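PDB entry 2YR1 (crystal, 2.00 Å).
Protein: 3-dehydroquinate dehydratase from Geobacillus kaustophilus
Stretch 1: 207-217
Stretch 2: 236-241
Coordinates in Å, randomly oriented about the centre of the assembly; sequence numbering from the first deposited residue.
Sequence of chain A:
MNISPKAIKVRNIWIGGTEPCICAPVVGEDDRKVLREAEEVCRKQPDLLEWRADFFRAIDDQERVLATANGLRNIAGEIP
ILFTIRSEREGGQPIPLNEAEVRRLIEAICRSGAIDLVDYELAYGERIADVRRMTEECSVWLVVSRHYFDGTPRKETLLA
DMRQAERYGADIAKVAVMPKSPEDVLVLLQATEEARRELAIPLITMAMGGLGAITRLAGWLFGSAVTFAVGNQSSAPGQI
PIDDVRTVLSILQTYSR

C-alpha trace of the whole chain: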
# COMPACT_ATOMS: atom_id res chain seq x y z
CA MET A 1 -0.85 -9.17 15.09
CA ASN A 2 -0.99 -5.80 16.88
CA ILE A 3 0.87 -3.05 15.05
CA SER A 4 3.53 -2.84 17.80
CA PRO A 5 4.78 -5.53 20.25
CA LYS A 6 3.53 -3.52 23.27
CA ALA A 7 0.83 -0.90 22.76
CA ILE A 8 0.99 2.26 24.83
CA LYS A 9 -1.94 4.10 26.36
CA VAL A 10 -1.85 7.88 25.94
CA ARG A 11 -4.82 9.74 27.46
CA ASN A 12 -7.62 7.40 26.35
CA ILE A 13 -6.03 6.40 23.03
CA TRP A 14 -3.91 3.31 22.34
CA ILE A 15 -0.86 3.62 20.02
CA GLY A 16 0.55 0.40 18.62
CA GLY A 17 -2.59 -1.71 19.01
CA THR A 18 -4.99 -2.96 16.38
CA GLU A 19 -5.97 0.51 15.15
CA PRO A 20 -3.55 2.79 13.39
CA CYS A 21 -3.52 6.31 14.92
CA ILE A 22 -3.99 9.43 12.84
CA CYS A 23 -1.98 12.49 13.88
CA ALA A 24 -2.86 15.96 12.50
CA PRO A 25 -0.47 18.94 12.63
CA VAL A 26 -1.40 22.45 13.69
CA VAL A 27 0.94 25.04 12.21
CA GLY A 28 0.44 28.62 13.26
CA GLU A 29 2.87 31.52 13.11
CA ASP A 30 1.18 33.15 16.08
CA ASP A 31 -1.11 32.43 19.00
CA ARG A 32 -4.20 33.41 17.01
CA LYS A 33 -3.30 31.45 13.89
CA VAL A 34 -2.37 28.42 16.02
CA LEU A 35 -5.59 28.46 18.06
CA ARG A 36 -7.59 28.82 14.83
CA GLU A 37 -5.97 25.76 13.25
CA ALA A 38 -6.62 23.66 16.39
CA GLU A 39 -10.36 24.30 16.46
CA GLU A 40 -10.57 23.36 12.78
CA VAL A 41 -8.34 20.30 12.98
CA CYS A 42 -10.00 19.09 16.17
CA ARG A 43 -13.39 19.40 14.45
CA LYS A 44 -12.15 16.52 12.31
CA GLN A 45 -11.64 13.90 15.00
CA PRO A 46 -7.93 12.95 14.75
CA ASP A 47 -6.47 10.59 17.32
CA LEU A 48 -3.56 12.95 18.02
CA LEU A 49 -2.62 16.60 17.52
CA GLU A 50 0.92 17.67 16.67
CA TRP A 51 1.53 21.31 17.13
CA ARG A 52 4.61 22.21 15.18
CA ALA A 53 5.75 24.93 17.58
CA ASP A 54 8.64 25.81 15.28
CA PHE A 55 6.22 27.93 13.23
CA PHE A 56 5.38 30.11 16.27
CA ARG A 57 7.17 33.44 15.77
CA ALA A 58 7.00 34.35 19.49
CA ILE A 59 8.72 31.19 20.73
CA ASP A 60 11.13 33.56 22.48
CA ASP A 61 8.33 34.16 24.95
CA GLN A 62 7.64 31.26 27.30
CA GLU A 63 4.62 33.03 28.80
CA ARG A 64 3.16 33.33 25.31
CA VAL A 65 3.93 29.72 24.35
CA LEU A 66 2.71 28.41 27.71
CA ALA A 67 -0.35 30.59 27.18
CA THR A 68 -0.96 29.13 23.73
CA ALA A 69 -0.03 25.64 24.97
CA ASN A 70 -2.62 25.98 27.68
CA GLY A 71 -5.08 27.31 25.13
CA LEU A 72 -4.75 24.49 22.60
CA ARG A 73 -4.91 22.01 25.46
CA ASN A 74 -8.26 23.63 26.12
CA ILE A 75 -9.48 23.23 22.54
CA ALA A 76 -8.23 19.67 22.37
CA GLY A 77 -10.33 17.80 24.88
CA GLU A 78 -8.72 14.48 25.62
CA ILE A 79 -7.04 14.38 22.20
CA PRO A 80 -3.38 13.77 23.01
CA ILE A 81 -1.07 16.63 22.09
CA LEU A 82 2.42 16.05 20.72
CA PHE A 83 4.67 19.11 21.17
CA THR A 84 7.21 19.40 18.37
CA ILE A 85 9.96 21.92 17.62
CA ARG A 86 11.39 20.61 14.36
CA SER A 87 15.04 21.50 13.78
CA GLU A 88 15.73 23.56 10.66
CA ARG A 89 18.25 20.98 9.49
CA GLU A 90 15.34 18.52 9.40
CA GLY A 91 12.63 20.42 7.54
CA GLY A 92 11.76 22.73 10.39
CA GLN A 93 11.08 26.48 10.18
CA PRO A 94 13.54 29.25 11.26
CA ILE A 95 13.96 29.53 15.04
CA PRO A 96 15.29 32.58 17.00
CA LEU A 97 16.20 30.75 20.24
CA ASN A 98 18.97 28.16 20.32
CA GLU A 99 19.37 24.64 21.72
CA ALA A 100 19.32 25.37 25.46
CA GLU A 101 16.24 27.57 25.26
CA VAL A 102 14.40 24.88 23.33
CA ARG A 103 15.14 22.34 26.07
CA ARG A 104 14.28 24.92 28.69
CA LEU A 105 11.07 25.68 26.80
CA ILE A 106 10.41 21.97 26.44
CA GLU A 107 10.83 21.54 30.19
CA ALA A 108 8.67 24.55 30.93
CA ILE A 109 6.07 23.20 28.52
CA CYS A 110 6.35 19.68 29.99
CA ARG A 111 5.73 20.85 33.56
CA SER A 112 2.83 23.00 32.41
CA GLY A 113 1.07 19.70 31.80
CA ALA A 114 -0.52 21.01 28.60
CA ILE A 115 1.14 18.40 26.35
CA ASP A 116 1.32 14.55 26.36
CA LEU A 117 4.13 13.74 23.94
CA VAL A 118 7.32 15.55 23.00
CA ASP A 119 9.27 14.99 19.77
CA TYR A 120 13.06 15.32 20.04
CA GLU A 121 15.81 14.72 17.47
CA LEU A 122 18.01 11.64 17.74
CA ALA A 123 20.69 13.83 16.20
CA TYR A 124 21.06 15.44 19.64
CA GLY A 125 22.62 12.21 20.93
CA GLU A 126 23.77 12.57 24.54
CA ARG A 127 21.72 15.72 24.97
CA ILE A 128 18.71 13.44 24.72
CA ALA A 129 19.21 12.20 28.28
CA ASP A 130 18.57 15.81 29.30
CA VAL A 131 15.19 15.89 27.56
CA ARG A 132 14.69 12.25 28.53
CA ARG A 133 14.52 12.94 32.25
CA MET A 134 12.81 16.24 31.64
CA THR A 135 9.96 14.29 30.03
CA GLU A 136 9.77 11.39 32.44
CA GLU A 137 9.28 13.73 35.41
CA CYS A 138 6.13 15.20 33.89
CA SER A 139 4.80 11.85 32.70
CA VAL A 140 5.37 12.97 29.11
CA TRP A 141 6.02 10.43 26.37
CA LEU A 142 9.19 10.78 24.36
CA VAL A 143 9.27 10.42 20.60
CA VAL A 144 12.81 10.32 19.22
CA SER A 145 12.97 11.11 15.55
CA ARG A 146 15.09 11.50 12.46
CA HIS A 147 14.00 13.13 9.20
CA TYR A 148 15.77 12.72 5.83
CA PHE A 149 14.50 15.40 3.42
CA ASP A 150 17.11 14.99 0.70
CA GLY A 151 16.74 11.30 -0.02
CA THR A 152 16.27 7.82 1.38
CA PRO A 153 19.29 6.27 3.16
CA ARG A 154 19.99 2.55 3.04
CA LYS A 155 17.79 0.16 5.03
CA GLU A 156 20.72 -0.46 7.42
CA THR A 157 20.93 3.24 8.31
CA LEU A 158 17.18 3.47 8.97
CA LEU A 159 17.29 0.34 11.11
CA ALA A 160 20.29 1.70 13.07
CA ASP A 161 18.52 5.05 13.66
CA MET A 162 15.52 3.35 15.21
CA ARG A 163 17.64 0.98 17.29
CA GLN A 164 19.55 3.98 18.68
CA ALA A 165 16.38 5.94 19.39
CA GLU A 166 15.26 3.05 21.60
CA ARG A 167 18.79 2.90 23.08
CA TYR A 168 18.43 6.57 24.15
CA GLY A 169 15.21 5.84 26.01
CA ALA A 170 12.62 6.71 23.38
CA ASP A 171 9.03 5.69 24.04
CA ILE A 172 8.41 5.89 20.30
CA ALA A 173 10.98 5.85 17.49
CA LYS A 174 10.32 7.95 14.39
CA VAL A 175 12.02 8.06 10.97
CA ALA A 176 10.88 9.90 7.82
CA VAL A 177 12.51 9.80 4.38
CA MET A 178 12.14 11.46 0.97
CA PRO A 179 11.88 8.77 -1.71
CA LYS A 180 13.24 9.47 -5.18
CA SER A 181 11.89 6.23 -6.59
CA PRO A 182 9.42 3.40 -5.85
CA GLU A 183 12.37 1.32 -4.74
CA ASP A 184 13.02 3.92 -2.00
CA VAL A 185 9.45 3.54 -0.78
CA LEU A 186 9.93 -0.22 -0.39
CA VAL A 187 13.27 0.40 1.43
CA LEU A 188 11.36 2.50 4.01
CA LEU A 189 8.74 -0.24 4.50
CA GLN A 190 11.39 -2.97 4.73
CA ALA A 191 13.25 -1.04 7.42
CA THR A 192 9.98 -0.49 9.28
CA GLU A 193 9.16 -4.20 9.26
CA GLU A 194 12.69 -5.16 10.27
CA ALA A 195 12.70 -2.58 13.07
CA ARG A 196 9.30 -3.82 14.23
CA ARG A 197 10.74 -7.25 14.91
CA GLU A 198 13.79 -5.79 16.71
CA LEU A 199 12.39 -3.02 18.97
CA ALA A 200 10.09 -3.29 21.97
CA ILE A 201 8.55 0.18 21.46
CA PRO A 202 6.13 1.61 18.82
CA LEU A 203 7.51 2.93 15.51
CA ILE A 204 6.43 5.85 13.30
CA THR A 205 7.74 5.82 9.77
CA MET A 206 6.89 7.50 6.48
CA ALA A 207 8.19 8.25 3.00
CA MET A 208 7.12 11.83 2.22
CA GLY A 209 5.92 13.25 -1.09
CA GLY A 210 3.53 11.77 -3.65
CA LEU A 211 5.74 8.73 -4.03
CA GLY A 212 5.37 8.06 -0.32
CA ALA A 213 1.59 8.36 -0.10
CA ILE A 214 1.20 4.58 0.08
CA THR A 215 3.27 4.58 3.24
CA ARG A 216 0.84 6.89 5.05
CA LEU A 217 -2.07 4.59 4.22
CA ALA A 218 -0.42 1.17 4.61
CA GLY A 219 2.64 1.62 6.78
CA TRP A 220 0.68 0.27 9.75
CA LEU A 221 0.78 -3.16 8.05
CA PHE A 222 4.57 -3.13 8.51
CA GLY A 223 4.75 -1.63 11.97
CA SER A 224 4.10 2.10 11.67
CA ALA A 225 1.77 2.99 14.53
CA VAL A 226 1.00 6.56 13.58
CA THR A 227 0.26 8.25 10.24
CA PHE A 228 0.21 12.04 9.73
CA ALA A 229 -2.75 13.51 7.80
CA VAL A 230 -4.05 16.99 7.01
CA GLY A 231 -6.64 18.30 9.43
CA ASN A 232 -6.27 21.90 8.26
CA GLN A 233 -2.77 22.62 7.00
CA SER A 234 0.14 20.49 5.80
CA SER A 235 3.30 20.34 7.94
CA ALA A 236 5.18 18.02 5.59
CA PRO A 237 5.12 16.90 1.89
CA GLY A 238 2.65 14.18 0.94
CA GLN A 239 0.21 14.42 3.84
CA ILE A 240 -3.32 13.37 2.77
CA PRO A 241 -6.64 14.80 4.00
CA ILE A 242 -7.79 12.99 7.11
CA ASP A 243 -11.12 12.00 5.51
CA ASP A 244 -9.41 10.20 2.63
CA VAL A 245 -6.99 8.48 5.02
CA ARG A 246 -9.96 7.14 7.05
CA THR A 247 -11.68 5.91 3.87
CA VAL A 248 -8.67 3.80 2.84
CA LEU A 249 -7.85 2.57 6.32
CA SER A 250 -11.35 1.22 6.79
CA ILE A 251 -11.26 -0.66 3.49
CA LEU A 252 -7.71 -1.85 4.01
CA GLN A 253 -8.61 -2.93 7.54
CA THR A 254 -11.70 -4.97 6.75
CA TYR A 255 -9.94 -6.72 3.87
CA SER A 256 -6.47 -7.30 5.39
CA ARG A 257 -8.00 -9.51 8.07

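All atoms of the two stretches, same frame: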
# COMPACT_ATOMS: atom_id res chain seq x y z
N ALA A 207 7.43 7.79 4.16
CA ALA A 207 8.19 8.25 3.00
C ALA A 207 7.29 9.44 2.66
O ALA A 207 6.06 9.29 2.58
CB ALA A 207 8.17 7.22 1.86
N MET A 208 7.88 10.61 2.51
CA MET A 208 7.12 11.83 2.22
C MET A 208 6.85 11.95 0.73
O MET A 208 7.23 11.07 -0.02
CB MET A 208 7.91 13.03 2.72
CG MET A 208 8.24 12.92 4.21
SD MET A 208 9.21 14.30 4.81
CE MET A 208 10.88 13.73 4.33
N GLY A 209 6.20 13.05 0.32
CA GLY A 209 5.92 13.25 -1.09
C GLY A 209 4.84 12.35 -1.68
O GLY A 209 4.28 11.48 -1.00
N GLY A 210 4.57 12.54 -2.98
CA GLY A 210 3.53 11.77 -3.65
C GLY A 210 3.90 10.30 -3.69
O GLY A 210 3.08 9.41 -3.48
N LEU A 211 5.18 10.07 -3.95
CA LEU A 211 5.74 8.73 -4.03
C LEU A 211 5.48 7.98 -2.73
O LEU A 211 5.22 6.78 -2.75
CB LEU A 211 7.23 8.84 -4.27
CG LEU A 211 7.87 8.04 -5.41
CD1 LEU A 211 6.88 7.83 -6.55
CD2 LEU A 211 9.10 8.81 -5.86
N GLY A 212 5.57 8.69 -1.61
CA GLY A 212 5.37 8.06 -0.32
C GLY A 212 3.95 7.97 0.21
O GLY A 212 3.73 7.51 1.33
N ALA A 213 2.97 8.40 -0.57
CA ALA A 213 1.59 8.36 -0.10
C ALA A 213 1.20 6.98 0.42
O ALA A 213 0.59 6.87 1.48
CB ALA A 213 0.63 8.78 -1.22
N ILE A 214 1.57 5.94 -0.32
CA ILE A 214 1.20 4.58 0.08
C ILE A 214 1.62 4.27 1.50
O ILE A 214 0.94 3.52 2.21
CB ILE A 214 1.79 3.49 -0.87
CG1 ILE A 214 1.23 2.11 -0.49
CG2 ILE A 214 3.33 3.44 -0.76
CD1 ILE A 214 -0.30 1.97 -0.62
N THR A 215 2.75 4.84 1.91
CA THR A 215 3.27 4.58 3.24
C THR A 215 2.42 5.18 4.37
O THR A 215 2.42 4.66 5.49
CB THR A 215 4.72 5.04 3.35
OG1 THR A 215 5.38 4.26 4.35
CG2 THR A 215 4.82 6.50 3.74
N ARG A 216 1.70 6.25 4.07
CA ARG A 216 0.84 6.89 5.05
C ARG A 216 -0.47 6.12 5.20
O ARG A 216 -1.16 6.23 6.22
CB ARG A 216 0.55 8.35 4.63
CG ARG A 216 1.80 9.20 4.44
CD ARG A 216 1.44 10.66 4.14
NE ARG A 216 2.60 11.54 4.04
CZ ARG A 216 3.32 11.97 5.07
NH1 ARG A 216 3.01 11.61 6.31
NH2 ARG A 216 4.35 12.79 4.87
N LEU A 217 -0.82 5.34 4.19
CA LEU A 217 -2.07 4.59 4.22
C LEU A 217 -1.88 3.12 4.58
O LEU A 217 -2.82 2.48 5.04
CB LEU A 217 -2.76 4.69 2.85
CG LEU A 217 -3.10 6.06 2.26
CD1 LEU A 217 -3.53 5.91 0.82
CD2 LEU A 217 -4.19 6.74 3.08
N ALA A 236 4.17 18.78 6.31
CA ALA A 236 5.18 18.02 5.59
C ALA A 236 4.63 17.51 4.24
O ALA A 236 3.44 17.25 4.10
CB ALA A 236 5.64 16.83 6.44
N PRO A 237 5.50 17.36 3.23
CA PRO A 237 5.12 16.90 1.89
C PRO A 237 4.44 15.52 1.83
O PRO A 237 4.88 14.56 2.46
CB PRO A 237 6.45 16.92 1.13
CG PRO A 237 7.48 16.76 2.22
CD PRO A 237 6.94 17.66 3.29
N GLY A 238 3.35 15.45 1.08
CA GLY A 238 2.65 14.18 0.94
C GLY A 238 1.55 13.84 1.92
O GLY A 238 0.96 12.77 1.82
N GLN A 239 1.27 14.71 2.88
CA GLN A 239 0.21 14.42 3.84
C GLN A 239 -1.14 14.50 3.11
O GLN A 239 -1.40 15.43 2.35
CB GLN A 239 0.26 15.40 5.03
CG GLN A 239 1.59 15.37 5.82
CD GLN A 239 1.57 16.28 7.05
OE1 GLN A 239 0.81 17.25 7.10
NE2 GLN A 239 2.43 15.98 8.02
N ILE A 240 -2.00 13.52 3.38
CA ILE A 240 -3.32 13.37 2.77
C ILE A 240 -4.42 13.81 3.72
O ILE A 240 -4.29 13.67 4.93
CB ILE A 240 -3.57 11.88 2.41
CG1 ILE A 240 -2.60 11.44 1.33
CG2 ILE A 240 -5.00 11.63 1.98
CD1 ILE A 240 -1.21 11.35 1.80
N PRO A 241 -5.53 14.36 3.17
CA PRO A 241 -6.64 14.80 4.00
C PRO A 241 -7.17 13.66 4.87
O PRO A 241 -7.42 12.54 4.41
CB PRO A 241 -7.67 15.28 2.97
CG PRO A 241 -6.78 15.88 1.92
CD PRO A 241 -5.69 14.83 1.79
O HOH W 1 1.31 11.70 -0.55
O HOH W 2 4.99 13.66 7.96

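This is a small, mainly polar contact in which the carbonyl of Pro237, at the heart of a type II turn, is held by a backbone amide and an arginine side chain, with a few apolar touches around it. The two stretches bury 371 Å² between them, both sides summed, and their nearest CA atoms, those of Gly209 and Gly238, lie 4.0 Å apart.

Two hydrogen bonds converge on one acceptor. Gly209 N donates to Pro237 O at 2.9 Å with an N-H...O angle of 159°, and Arg216 NH2 donates to the same Pro237 O at 3.0 Å and 152°. Both angles are reasonably straight, and the carbonyl lies at the edge of the guanidinium, near its plane, where the N-H bonds point. Pro237 O, in the central peptide of the turn from Ala236 to Gln239, faces stretch 1.

Arg216 carries the largest share of the contact on its side, 73 Å² covered. Its CA-to-CB bond points toward stretch 2, and chi1 to chi3 (m, t, t) extend the chain before chi4 turns at -75°. Gln239 CA lies over one face of the guanidinium, while Gly238 O sits obliquely, 3.0 Å from Arg216 NE. The aliphatic part of the side chain also meets Ile240, with Arg216 CD 3.6 Å from Ile240 CD1.

The close backbone approach fits the absence of a side chain at Gly238. An ideal CB there would point toward stretch 1 and lie 2.6 Å from Gly209 N, a clash, and 3.4 Å from Met208 C. The local conformation makes the same demand: at phi/psi 90/1 a CB would be jammed against the carbonyl oxygen of Pro237. Gly209 differs, since its ideal CB would point away and stay 5.0 Å from Pro237 CB; there it is the positive phi of 72° that favours glycine.

Apolar packing flanks the polar centre. Met208 CB is 3.8 Å from Pro237 CG, although the end of the methionine side chain leads away from stretch 2. Ala213 CB reaches Ile240 CD1 at 4.4 Å, a looser approach.

Water 1 lies within donating reach of Gly209 O, at 3.0 Å, and Gly238 O, at 2.6 Å, but has more acceptors around it than protons once atoms elsewhere in the structure are counted. Water 2 accepts from Arg216 NH2 at 3.3 Å and, in a weak bond, from Gln239 NE2 at 3.5 Å.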